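Local structure of Serine/threonine-protein kinase BRSK1 (Mus musculus, 5IRI) at residues V100-I105 and T118-L123; A32-A37 and F73-S78; K14-F19 and G107-F112; H46-L49 and S53-A56; L39-L44 and K113-T118. The protein phosphorylates proteins on serine and threonine, and its C-terminal fragment carries an autoinhibitory sequence together with a kinase-associated KA1 domain. One frame throughout, in Å; residues are numbered along the deposited sequence.

Interaction 1. Residues V100-I105 and T118-L123; sequences VTFTLI and TIQAQL
Phe102 and Ile119 form the tight part of this contact between a strand and a helix. The outer end of the Phe102 ring runs into Ile119 at an angle. Its CZ lies 3.5 Å from Ile119 CG2, which sits at the ring edge, close to the ring plane. Ile119 also sends its other branch to the ring, with CD1 3.7 Å from Phe102 CE2. With chi1 at -61°, Ile119 CG1 lies opposite the carbonyl carbon and CG2 opposite the backbone N, and both arms end beside the same ring carbon. The rest of the contact is looser. Val100 and Leu123 meet tip to tip, CG2 to CD1, at 4.2 Å. The aliphatic part of Gln120 also comes near the ring, its CG 4.3 Å from Phe102 CE1, while its amide oxygen is bonded to Ser11. No hydrogen bond joins the two segments. All five touching residues are buried. Thr101 and Thr103, which alternate with Val100 and Phe102 along the strand, are partly exposed and rest on Phe19 and Gln17. The strand and helix segments run nearly antiparallel, at 169°, with their axes 11.4 Å apart. Phe102 also packs on Val116 and Phe112 of helix 109-124 and on Val75 of strand 71-79. Val100 touches Ile30 and Ile119 touches Phe38, both on helix 27-40, so the contact lies where two helices cover the central strands.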
# COMPACT_ATOMS: atom_id res chain seq x y z
N VAL A 100 8.75 -1.78 -1.38
CA VAL A 100 7.58 -1.30 -0.67
C VAL A 100 6.89 -2.52 -0.08
O VAL A 100 6.49 -3.43 -0.82
CB VAL A 100 6.62 -0.50 -1.58
CG1 VAL A 100 5.49 0.10 -0.77
CG2 VAL A 100 7.36 0.60 -2.31
N THR A 101 6.75 -2.54 1.23
CA THR A 101 6.08 -3.62 1.93
C THR A 101 4.67 -3.18 2.31
O THR A 101 4.50 -2.12 2.93
CB THR A 101 6.89 -4.01 3.16
OG1 THR A 101 8.27 -4.13 2.80
CG2 THR A 101 6.40 -5.32 3.74
N PHE A 102 3.67 -3.97 1.93
CA PHE A 102 2.28 -3.74 2.32
C PHE A 102 1.90 -4.80 3.34
O PHE A 102 1.86 -5.99 3.01
CB PHE A 102 1.33 -3.82 1.12
CG PHE A 102 1.55 -2.74 0.11
CD1 PHE A 102 2.45 -2.91 -0.92
CD2 PHE A 102 0.83 -1.57 0.18
CE1 PHE A 102 2.65 -1.92 -1.87
CE2 PHE A 102 1.04 -0.57 -0.78
CZ PHE A 102 1.96 -0.76 -1.80
N THR A 103 1.62 -4.38 4.56
CA THR A 103 1.41 -5.31 5.66
C THR A 103 -0.01 -5.19 6.18
O THR A 103 -0.43 -4.10 6.59
CB THR A 103 2.38 -5.04 6.79
OG1 THR A 103 3.69 -4.85 6.26
CG2 THR A 103 2.38 -6.19 7.74
N LEU A 104 -0.73 -6.30 6.19
CA LEU A 104 -2.11 -6.29 6.64
C LEU A 104 -2.14 -6.27 8.16
O LEU A 104 -1.49 -7.09 8.81
CB LEU A 104 -2.84 -7.50 6.10
CG LEU A 104 -4.31 -7.66 6.47
CD1 LEU A 104 -5.09 -6.41 6.11
CD2 LEU A 104 -4.85 -8.86 5.73
N ILE A 105 -2.86 -5.30 8.72
CA ILE A 105 -3.06 -5.18 10.16
C ILE A 105 -4.38 -5.81 10.57
O ILE A 105 -4.44 -6.58 11.53
CB ILE A 105 -2.98 -3.70 10.61
CG1 ILE A 105 -1.58 -3.13 10.36
CG2 ILE A 105 -3.30 -3.55 12.07
CD1 ILE A 105 -1.46 -1.68 10.72
N THR A 118 -4.33 -1.40 -6.70
CA THR A 118 -4.48 -0.00 -7.04
C THR A 118 -3.22 0.79 -6.72
O THR A 118 -2.75 1.58 -7.54
CB THR A 118 -5.69 0.56 -6.31
OG1 THR A 118 -6.81 -0.31 -6.54
CG2 THR A 118 -5.99 1.96 -6.79
N ILE A 119 -2.63 0.54 -5.55
CA ILE A 119 -1.47 1.32 -5.13
C ILE A 119 -0.26 0.99 -6.00
O ILE A 119 0.41 1.89 -6.51
CB ILE A 119 -1.18 1.09 -3.64
CG1 ILE A 119 -2.36 1.54 -2.79
CG2 ILE A 119 0.03 1.85 -3.23
CD1 ILE A 119 -2.18 1.24 -1.33
N GLN A 120 0.04 -0.30 -6.17
CA GLN A 120 1.14 -0.67 -7.06
C GLN A 120 0.97 -0.09 -8.45
O GLN A 120 1.96 0.21 -9.12
CB GLN A 120 1.26 -2.18 -7.16
CG GLN A 120 1.50 -2.89 -5.86
CD GLN A 120 1.87 -4.34 -6.08
OE1 GLN A 120 1.37 -4.98 -6.99
NE2 GLN A 120 2.75 -4.86 -5.25
N ALA A 121 -0.27 0.06 -8.91
CA ALA A 121 -0.51 0.56 -10.26
C ALA A 121 0.03 1.97 -10.43
O ALA A 121 0.68 2.28 -11.43
CB ALA A 121 -1.99 0.50 -10.58
N GLN A 122 -0.24 2.85 -9.46
CA GLN A 122 0.32 4.19 -9.56
C GLN A 122 1.83 4.15 -9.48
O GLN A 122 2.50 4.98 -10.09
CB GLN A 122 -0.24 5.08 -8.47
CG GLN A 122 0.02 6.57 -8.69
CD GLN A 122 -0.90 7.18 -9.75
OE1 GLN A 122 -2.12 7.30 -9.56
NE2 GLN A 122 -0.31 7.59 -10.88
N LEU A 123 2.36 3.16 -8.77
CA LEU A 123 3.79 3.04 -8.55
C LEU A 123 4.53 2.61 -9.80
O LEU A 123 5.76 2.73 -9.85
CB LEU A 123 4.04 2.07 -7.39
CG LEU A 123 4.13 2.74 -6.02
CD1 LEU A 123 4.31 1.74 -4.89
CD2 LEU A 123 5.29 3.70 -6.03

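Interaction 2. Residues A32-A37 and F73-S78; sequences ADIVHA and FQVDIS
Ile34 of helix 27-40 points toward the antiparallel sheet of the KA1 fold and meets Val75 and Ile77 of strand 71-79. Its CD1 methyl makes both contacts. The two partners are met in different ways. Ile34 and Ile77 come end to end, with Ile34 CD1 3.8 Å from Ile77 CD1. Ile34 and Val75 instead run alongside each other with their ends reversed, and Ile34 CD1 lies 3.9 Å from Val75 CG1. The Ile34 chain is extended, with chi2 at 175°, which carries the terminal methyl out to where it touches both strand residues. Val75 and Ile77 are two residues apart, so they project from the same face of the strand. All three residues are buried, and the contact is purely apolar. Ile77 also touches Leu27, Ile30 and Lys31, and Val75 touches Phe38, so the helix covers this face along several of its turns. Asp76 points away from the helix. On that other face it pairs with Gln74, whose amide oxygen takes a bond from Arg55. Gln74 NE2 donates to the syn lone pair of Asp76 OD2 at 3.0 Å, with the carboxylate oxygen only 10° out of the Gln74 amide plane.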
# COMPACT_ATOMS: atom_id res chain seq x y z
N ALA A 32 5.64 10.18 -3.34
CA ALA A 32 4.60 10.91 -4.04
C ALA A 32 3.53 9.95 -4.57
O ALA A 32 2.35 10.10 -4.25
CB ALA A 32 5.20 11.74 -5.17
N ASP A 33 3.96 8.94 -5.34
CA ASP A 33 3.02 8.00 -5.95
C ASP A 33 2.11 7.34 -4.93
O ASP A 33 0.90 7.20 -5.16
CB ASP A 33 3.79 6.93 -6.72
CG ASP A 33 4.25 7.39 -8.08
OD1 ASP A 33 3.64 8.31 -8.67
OD2 ASP A 33 5.23 6.81 -8.58
N ILE A 34 2.68 6.89 -3.79
CA ILE A 34 1.86 6.24 -2.77
C ILE A 34 0.81 7.20 -2.23
O ILE A 34 -0.36 6.84 -2.04
CB ILE A 34 2.74 5.71 -1.62
CG1 ILE A 34 3.67 4.62 -2.11
CG2 ILE A 34 1.87 5.12 -0.55
CD1 ILE A 34 4.61 4.18 -1.05
N VAL A 35 1.21 8.44 -1.94
CA VAL A 35 0.28 9.38 -1.32
C VAL A 35 -0.81 9.77 -2.30
O VAL A 35 -1.99 9.80 -1.94
CB VAL A 35 1.03 10.60 -0.78
CG1 VAL A 35 0.12 11.79 -0.74
CG2 VAL A 35 1.61 10.29 0.60
N HIS A 36 -0.44 10.05 -3.55
CA HIS A 36 -1.43 10.22 -4.60
C HIS A 36 -2.44 9.08 -4.59
O HIS A 36 -3.65 9.32 -4.64
CB HIS A 36 -0.73 10.32 -5.96
CG HIS A 36 -1.61 10.83 -7.07
ND1 HIS A 36 -2.14 10.01 -8.04
CD2 HIS A 36 -2.02 12.08 -7.38
CE1 HIS A 36 -2.86 10.73 -8.89
NE2 HIS A 36 -2.80 11.99 -8.51
N ALA A 37 -1.96 7.84 -4.49
CA ALA A 37 -2.85 6.69 -4.49
C ALA A 37 -3.77 6.71 -3.27
O ALA A 37 -4.97 6.43 -3.39
CB ALA A 37 -2.04 5.40 -4.55
N PHE A 73 -3.97 -1.29 7.02
CA PHE A 73 -2.70 -1.87 6.64
C PHE A 73 -1.60 -0.83 6.78
O PHE A 73 -1.86 0.36 7.01
CB PHE A 73 -2.73 -2.43 5.21
CG PHE A 73 -3.00 -1.39 4.16
CD1 PHE A 73 -4.29 -0.95 3.91
CD2 PHE A 73 -1.97 -0.87 3.39
CE1 PHE A 73 -4.53 -0.00 2.94
CE2 PHE A 73 -2.21 0.07 2.41
CZ PHE A 73 -3.50 0.50 2.19
N GLN A 74 -0.38 -1.30 6.65
CA GLN A 74 0.80 -0.46 6.79
C GLN A 74 1.61 -0.56 5.52
O GLN A 74 1.63 -1.61 4.87
CB GLN A 74 1.62 -0.91 7.98
CG GLN A 74 2.88 -0.11 8.18
CD GLN A 74 3.46 -0.29 9.57
OE1 GLN A 74 2.74 -0.36 10.58
NE2 GLN A 74 4.78 -0.37 9.64
N VAL A 75 2.26 0.54 5.16
CA VAL A 75 3.12 0.62 3.99
C VAL A 75 4.49 1.08 4.46
O VAL A 75 4.60 2.13 5.10
CB VAL A 75 2.57 1.59 2.93
CG1 VAL A 75 3.52 1.69 1.76
CG2 VAL A 75 1.18 1.17 2.48
N ASP A 76 5.53 0.32 4.13
CA ASP A 76 6.90 0.67 4.46
C ASP A 76 7.75 0.66 3.21
O ASP A 76 7.66 -0.27 2.40
CB ASP A 76 7.49 -0.30 5.48
CG ASP A 76 6.65 -0.42 6.72
OD1 ASP A 76 5.61 -1.12 6.65
OD2 ASP A 76 7.01 0.21 7.74
N ILE A 77 8.58 1.68 3.07
CA ILE A 77 9.53 1.81 1.97
C ILE A 77 10.92 1.58 2.54
O ILE A 77 11.25 2.10 3.60
CB ILE A 77 9.45 3.20 1.34
CG1 ILE A 77 7.99 3.59 1.09
CG2 ILE A 77 10.25 3.24 0.05
CD1 ILE A 77 7.83 5.03 0.80
N SER A 78 11.73 0.78 1.84
CA SER A 78 13.06 0.44 2.31
C SER A 78 14.04 0.44 1.15
O SER A 78 13.70 0.00 0.04
CB SER A 78 13.08 -0.93 3.00
OG SER A 78 14.40 -1.28 3.36

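Interaction 3. Residues K14-F19 and G107-F112; sequences KEEQIF and GPSRRF
The Phe112 ring is the flat group of this contact, and Ile18 and the Glu16 carbonyl both approach it at a slant, without stacking. Both meet the same ring carbon. Phe112 CE2 lies 4.1 Å from Ile18 CG1 and also 4.1 Å from Glu16 O. The side chains of Ile18 and Phe112 overlap flank to flank, each heading toward the other's backbone. Phe112 has CG opposite its backbone N, chi1 175°, which swings the ring from the first turn of helix 109-124 toward the strand. The backbone of that turn is held by a hydrogen bond from Phe112 N to Pro108 O at 3.1 Å, with Pro108 in the N-cap position. Toward solvent the contact thins out. Glu16 bends its carboxylate back toward Ser109, but OE2 stays 4.4 Å from OG, too far for a hydrogen bond. The Glu16 carbonyl oxygen is engaged by the backbone N of Leu104. Ile18 likewise pairs through its backbone with Phe102, which ties this strand to strand 98-106. Ile18 also touches Lys113, Val116 and Gln120 of helix 109-124. Phe112 packs on Leu104 of strand 98-106 and Val71 of strand 71-79 as well as on Ile18, so the start of the helix lies across three neighbouring strands.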
# COMPACT_ATOMS: atom_id res chain seq x y z
N LYS A 14 3.02 -12.46 -1.12
CA LYS A 14 3.17 -13.37 0.01
C LYS A 14 1.91 -13.25 0.87
O LYS A 14 0.93 -12.60 0.51
CB LYS A 14 4.39 -13.00 0.85
CG LYS A 14 5.02 -14.17 1.62
CD LYS A 14 6.14 -13.73 2.57
CE LYS A 14 7.55 -13.99 2.01
NZ LYS A 14 8.62 -13.91 3.08
N GLU A 15 1.91 -13.89 2.02
CA GLU A 15 0.68 -14.04 2.79
C GLU A 15 0.61 -12.93 3.83
O GLU A 15 1.53 -12.77 4.64
CB GLU A 15 0.60 -15.42 3.45
CG GLU A 15 0.20 -16.57 2.50
CD GLU A 15 1.32 -16.96 1.48
OE1 GLU A 15 2.49 -17.19 1.91
OE2 GLU A 15 1.02 -17.03 0.25
N GLU A 16 -0.47 -12.13 3.76
CA GLU A 16 -0.74 -11.01 4.66
C GLU A 16 0.34 -9.93 4.52
O GLU A 16 0.27 -8.89 5.17
CB GLU A 16 -0.84 -11.50 6.12
CG GLU A 16 -1.50 -12.89 6.24
CD GLU A 16 -2.77 -12.91 7.07
OE1 GLU A 16 -2.68 -12.73 8.31
OE2 GLU A 16 -3.86 -13.10 6.48
N GLN A 17 1.32 -10.19 3.65
CA GLN A 17 2.29 -9.20 3.21
C GLN A 17 2.42 -9.27 1.70
O GLN A 17 2.47 -10.36 1.12
CB GLN A 17 3.66 -9.43 3.86
CG GLN A 17 3.84 -8.74 5.20
CD GLN A 17 5.27 -8.80 5.73
OE1 GLN A 17 6.00 -9.76 5.47
NE2 GLN A 17 5.67 -7.78 6.48
N ILE A 18 2.45 -8.11 1.06
CA ILE A 18 2.69 -8.00 -0.37
C ILE A 18 3.90 -7.10 -0.56
O ILE A 18 4.01 -6.07 0.10
CB ILE A 18 1.46 -7.44 -1.10
CG1 ILE A 18 0.24 -8.30 -0.80
CG2 ILE A 18 1.72 -7.34 -2.58
CD1 ILE A 18 -0.94 -7.94 -1.64
N PHE A 19 4.81 -7.49 -1.44
CA PHE A 19 6.00 -6.69 -1.65
C PHE A 19 6.03 -6.18 -3.07
O PHE A 19 5.51 -6.80 -4.00
CB PHE A 19 7.27 -7.46 -1.36
CG PHE A 19 7.34 -8.01 0.02
CD1 PHE A 19 6.67 -9.17 0.34
CD2 PHE A 19 8.07 -7.39 1.00
CE1 PHE A 19 6.73 -9.70 1.61
CE2 PHE A 19 8.14 -7.92 2.26
CZ PHE A 19 7.47 -9.07 2.57
N GLY A 107 -8.67 -6.74 8.87
CA GLY A 107 -9.66 -6.65 7.82
C GLY A 107 -9.59 -7.75 6.78
O GLY A 107 -8.75 -8.66 6.84
N PRO A 108 -10.48 -7.67 5.79
CA PRO A 108 -10.61 -8.76 4.82
C PRO A 108 -9.42 -8.85 3.88
O PRO A 108 -9.08 -7.89 3.18
CB PRO A 108 -11.89 -8.40 4.07
CG PRO A 108 -12.03 -6.95 4.26
CD PRO A 108 -11.52 -6.65 5.62
N SER A 109 -8.82 -10.04 3.85
CA SER A 109 -7.65 -10.31 3.03
C SER A 109 -7.89 -9.95 1.56
O SER A 109 -7.01 -9.38 0.90
CB SER A 109 -7.29 -11.78 3.17
OG SER A 109 -5.96 -12.02 2.78
N ARG A 110 -9.07 -10.24 1.03
CA ARG A 110 -9.28 -10.05 -0.40
C ARG A 110 -9.34 -8.57 -0.77
O ARG A 110 -8.75 -8.15 -1.78
CB ARG A 110 -10.53 -10.80 -0.85
CG ARG A 110 -10.29 -12.31 -1.00
CD ARG A 110 -9.03 -12.58 -1.85
NE ARG A 110 -8.62 -13.99 -1.90
CZ ARG A 110 -7.58 -14.49 -1.24
NH1 ARG A 110 -6.83 -13.71 -0.47
NH2 ARG A 110 -7.28 -15.78 -1.35
N ARG A 111 -10.07 -7.76 0.00
CA ARG A 111 -10.07 -6.35 -0.36
C ARG A 111 -8.73 -5.69 -0.04
O ARG A 111 -8.44 -4.61 -0.57
CB ARG A 111 -11.20 -5.59 0.32
CG ARG A 111 -11.61 -4.41 -0.52
CD ARG A 111 -13.05 -3.99 -0.31
NE ARG A 111 -14.02 -5.02 -0.63
CZ ARG A 111 -15.34 -4.83 -0.58
NH1 ARG A 111 -15.82 -3.64 -0.22
NH2 ARG A 111 -16.17 -5.83 -0.88
N PHE A 112 -7.91 -6.32 0.78
CA PHE A 112 -6.54 -5.86 0.95
C PHE A 112 -5.79 -5.88 -0.36
O PHE A 112 -5.15 -4.89 -0.72
CB PHE A 112 -5.85 -6.73 2.00
CG PHE A 112 -4.40 -6.43 2.19
CD1 PHE A 112 -3.96 -5.15 2.42
CD2 PHE A 112 -3.46 -7.44 2.17
CE1 PHE A 112 -2.61 -4.88 2.60
CE2 PHE A 112 -2.12 -7.18 2.36
CZ PHE A 112 -1.70 -5.91 2.57

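Interaction 4. Residues H46-L49 and S53-A56; sequences HSVL and SFRA
A beta hairpin brings strands 44-50 and 53-58 together here, with Ser47 opposite Arg55 as an antiparallel hydrogen-bonded pair. Ser47 N donates to Arg55 O at 3.0 Å, and Arg55 N returns a bond to Ser47 O at 3.1 Å. Nearer the turn, Leu49 N donates to Ser53 O at 3.0 Å, with a less straight angle of 149° at the hydrogen. His46 with Ala56 and Val48 with Phe54 are non-hydrogen-bonded pairs, and their side chains share one face of the sheet. Val48 packs alongside Phe54, both directed to that face, with Val48 CG2 4.0 Å from Phe54 CE1. Helix 27-40 covers part of this face, setting Val35 and Lys31 against Phe54 and Phe38 against Ala56. The other face carries Ser47 and Arg55. Arg55 bends at chi2, -136°, and its guanidinium packs against Leu49, whose CD2 sits over the centre of one face, 3.5 Å from Arg55 CZ. The Arg55 NE is hydrogen-bonded to Gln74 of the next strand. Ser53 OG lies against Leu49 CB and bonds to Ser50 OG at the end of the first strand. The chemistry thus differs between the faces. One is apolar where Phe54 and Ala56 meet the helix. On the other, Leu49 shields one side of a charged group while the Gln74 amide oxygen takes the bond from NE, which would limit the swing of the guanidinium.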
# COMPACT_ATOMS: atom_id res chain seq x y z
N HIS A 46 -5.35 7.98 5.40
CA HIS A 46 -4.05 7.49 5.82
C HIS A 46 -3.42 8.42 6.85
O HIS A 46 -3.91 9.52 7.12
CB HIS A 46 -3.12 7.33 4.62
CG HIS A 46 -2.64 8.63 4.04
ND1 HIS A 46 -3.39 9.36 3.15
CD2 HIS A 46 -1.48 9.30 4.21
CE1 HIS A 46 -2.70 10.43 2.79
NE2 HIS A 46 -1.54 10.42 3.42
N SER A 47 -2.32 7.95 7.43
CA SER A 47 -1.53 8.73 8.36
C SER A 47 -0.06 8.49 8.06
O SER A 47 0.30 7.48 7.46
CB SER A 47 -1.85 8.36 9.80
OG SER A 47 -1.79 6.95 9.97
N VAL A 48 0.78 9.42 8.50
CA VAL A 48 2.23 9.35 8.30
C VAL A 48 2.87 8.83 9.58
O VAL A 48 2.78 9.47 10.63
CB VAL A 48 2.81 10.71 7.91
CG1 VAL A 48 4.32 10.62 7.86
CG2 VAL A 48 2.26 11.17 6.62
N LEU A 49 3.54 7.69 9.48
CA LEU A 49 4.20 7.08 10.62
C LEU A 49 5.65 7.50 10.75
O LEU A 49 6.22 7.47 11.85
CB LEU A 49 4.13 5.57 10.49
CG LEU A 49 4.34 4.70 11.70
CD1 LEU A 49 3.74 5.34 12.94
CD2 LEU A 49 3.67 3.38 11.36
N SER A 53 7.24 5.56 6.20
CA SER A 53 6.21 4.55 6.37
C SER A 53 4.87 5.21 6.62
O SER A 53 4.78 6.37 7.04
CB SER A 53 6.55 3.59 7.51
OG SER A 53 6.60 4.28 8.72
N PHE A 54 3.81 4.46 6.33
CA PHE A 54 2.47 4.99 6.37
C PHE A 54 1.55 3.95 6.96
O PHE A 54 1.84 2.76 6.92
CB PHE A 54 1.97 5.36 4.98
CG PHE A 54 2.82 6.37 4.24
CD1 PHE A 54 2.61 7.73 4.41
CD2 PHE A 54 3.79 5.95 3.34
CE1 PHE A 54 3.37 8.66 3.71
CE2 PHE A 54 4.56 6.86 2.63
CZ PHE A 54 4.35 8.22 2.82
N ARG A 55 0.42 4.41 7.50
CA ARG A 55 -0.70 3.55 7.80
C ARG A 55 -1.92 4.02 7.01
O ARG A 55 -1.96 5.14 6.49
CB ARG A 55 -1.01 3.50 9.28
CG ARG A 55 0.11 2.92 10.11
CD ARG A 55 -0.43 1.94 11.14
NE ARG A 55 0.64 1.35 11.93
CZ ARG A 55 1.03 1.81 13.11
NH1 ARG A 55 0.44 2.87 13.65
NH2 ARG A 55 2.02 1.20 13.76
N ALA A 56 -2.90 3.14 6.90
CA ALA A 56 -4.01 3.41 6.01
C ALA A 56 -5.20 2.59 6.43
O ALA A 56 -5.05 1.41 6.80
CB ALA A 56 -3.64 3.11 4.55

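Interaction 5. Residues L39-L44 and K113-T118; sequences LSIPSL and KRVVET
Ile41 is extended, with chi1 at -63° and chi2 at 179°, and this carries its CD1 methyl across to Thr118 and Val115 on helix 109-124. Val115 has CG1 opposite its backbone N, chi1 178°, and this one methyl serves two partners. Ile41 CD1 lies 4.0 Å from Val115 CG1. Leu44 comes in across the valine, with its CD1 3.6 Å from Val115 CG1. Ile41 and Thr118 meet tip to tip, methyl to methyl, with Ile41 CD1 3.7 Å from Thr118 CG2. The hydroxyl of Thr118 turns to its own helix. Thr118 OG1 donates to Arg114 O at 2.8 Å, while Thr118 N reaches the same oxygen at 3.0 Å from the opposite face of the carbonyl plane. Two bonds therefore grip that oxygen, and the one from OG1 fixes the rotation of the Thr118 side chain, with its methyl facing Ile41. At Ile41 the backbone departs from helix 27-40. A type II turn also starts there and ends at Leu44, so both ends of the turn contribute a side chain to the contact. The interface is apolar, more buried at Leu44 and Val115 and more open at Thr118. Leu44 and Val115 both rest on Phe73 of strand 71-79. Val115 also touches Tyr58 of strand 53-58. The exit of helix 27-40 thus meets the middle of helix 109-124 on the face of the sheet that carries Phe73.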
# COMPACT_ATOMS: atom_id res chain seq x y z
N LEU A 39 -4.87 9.26 -1.56
CA LEU A 39 -5.88 10.28 -1.80
C LEU A 39 -6.92 9.80 -2.80
O LEU A 39 -8.13 9.85 -2.54
CB LEU A 39 -5.20 11.55 -2.30
CG LEU A 39 -4.73 12.58 -1.26
CD1 LEU A 39 -4.53 12.01 0.14
CD2 LEU A 39 -3.46 13.25 -1.74
N SER A 40 -6.46 9.29 -3.94
CA SER A 40 -7.36 8.93 -5.02
C SER A 40 -8.34 7.83 -4.61
O SER A 40 -9.49 7.82 -5.06
CB SER A 40 -6.54 8.48 -6.22
OG SER A 40 -6.64 7.08 -6.36
N ILE A 41 -7.92 6.91 -3.77
CA ILE A 41 -8.88 5.90 -3.33
C ILE A 41 -9.85 6.55 -2.37
O ILE A 41 -9.45 7.12 -1.34
CB ILE A 41 -8.20 4.68 -2.71
CG1 ILE A 41 -7.32 3.98 -3.75
CG2 ILE A 41 -9.25 3.75 -2.17
CD1 ILE A 41 -6.58 2.77 -3.24
N PRO A 42 -11.14 6.53 -2.67
CA PRO A 42 -12.13 7.10 -1.76
C PRO A 42 -12.47 6.09 -0.67
O PRO A 42 -12.39 4.87 -0.88
CB PRO A 42 -13.33 7.39 -2.66
CG PRO A 42 -13.25 6.27 -3.71
CD PRO A 42 -11.77 5.90 -3.86
N SER A 43 -12.82 6.61 0.50
CA SER A 43 -13.00 5.87 1.75
C SER A 43 -11.67 5.40 2.33
O SER A 43 -11.67 4.72 3.36
CB SER A 43 -13.92 4.65 1.62
OG SER A 43 -13.32 3.58 0.90
N LEU A 44 -10.56 5.72 1.69
CA LEU A 44 -9.25 5.39 2.24
C LEU A 44 -8.64 6.67 2.80
O LEU A 44 -8.46 7.66 2.08
CB LEU A 44 -8.34 4.76 1.18
CG LEU A 44 -7.01 4.26 1.75
CD1 LEU A 44 -6.59 2.95 1.11
CD2 LEU A 44 -5.92 5.30 1.58
N LYS A 113 -5.89 -6.99 -1.12
CA LYS A 113 -5.16 -7.13 -2.38
C LYS A 113 -5.61 -6.11 -3.42
O LYS A 113 -4.78 -5.57 -4.15
CB LYS A 113 -5.31 -8.55 -2.93
CG LYS A 113 -3.97 -9.24 -3.25
CD LYS A 113 -3.72 -9.42 -4.76
CE LYS A 113 -2.28 -9.04 -5.19
NZ LYS A 113 -2.11 -8.98 -6.68
N ARG A 114 -6.92 -5.81 -3.50
CA ARG A 114 -7.40 -4.83 -4.49
C ARG A 114 -6.89 -3.43 -4.19
O ARG A 114 -6.54 -2.68 -5.11
CB ARG A 114 -8.93 -4.79 -4.54
CG ARG A 114 -9.66 -6.10 -4.74
CD ARG A 114 -9.24 -6.80 -6.01
NE ARG A 114 -8.49 -8.01 -5.69
CZ ARG A 114 -9.05 -9.15 -5.33
NH1 ARG A 114 -8.29 -10.21 -5.04
NH2 ARG A 114 -10.37 -9.24 -5.25
N VAL A 115 -6.91 -3.03 -2.92
CA VAL A 115 -6.34 -1.74 -2.54
C VAL A 115 -4.86 -1.69 -2.88
O VAL A 115 -4.37 -0.72 -3.47
CB VAL A 115 -6.57 -1.48 -1.04
CG1 VAL A 115 -5.95 -0.17 -0.65
CG2 VAL A 115 -8.04 -1.51 -0.71
N VAL A 116 -4.13 -2.74 -2.50
CA VAL A 116 -2.70 -2.76 -2.75
C VAL A 116 -2.43 -2.72 -4.25
O VAL A 116 -1.51 -2.04 -4.71
CB VAL A 116 -2.06 -3.98 -2.08
CG1 VAL A 116 -0.65 -4.18 -2.56
CG2 VAL A 116 -2.06 -3.79 -0.60
N GLU A 117 -3.24 -3.44 -5.02
CA GLU A 117 -3.07 -3.46 -6.47
C GLU A 117 -3.22 -2.06 -7.04
O GLU A 117 -2.36 -1.58 -7.79
CB GLU A 117 -4.07 -4.41 -7.12
CG GLU A 117 -3.57 -5.83 -7.17
CD GLU A 117 -4.67 -6.83 -7.41
OE1 GLU A 117 -5.86 -6.41 -7.51
OE2 GLU A 117 -4.33 -8.02 -7.49
N THR A 118 -4.33 -1.40 -6.70
CA THR A 118 -4.48 -0.00 -7.04
C THR A 118 -3.22 0.79 -6.72
O THR A 118 -2.75 1.58 -7.54
CB THR A 118 -5.69 0.56 -6.31
OG1 THR A 118 -6.81 -0.31 -6.54
CG2 THR A 118 -5.99 1.96 -6.79

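How the interactions relate
All five contacts belong to one antiparallel sheet and the two helices that cover it. Interactions 1 and 2 have centres about 7 Å apart, and their strands are joined by probable backbone bonds, such as Thr101 N to Asp76 O at 2.7 Å. Strand 98-106 of interaction 1 also adjoins strand 17-22 of interaction 3. Strand 71-79 of interaction 2 adjoins strand 53-58 of interaction 4. Interactions 3, 5 and 1 follow one another along helix 109-124. Thr118 lies in both 118-123 and 113-118 but makes its contact in interaction 5. Phe73 links interaction 2 to interaction 5, with CZ 3.8 Å from Val115 CG1. Interactions 3 and 4 do not touch, their centres about 17 Å apart.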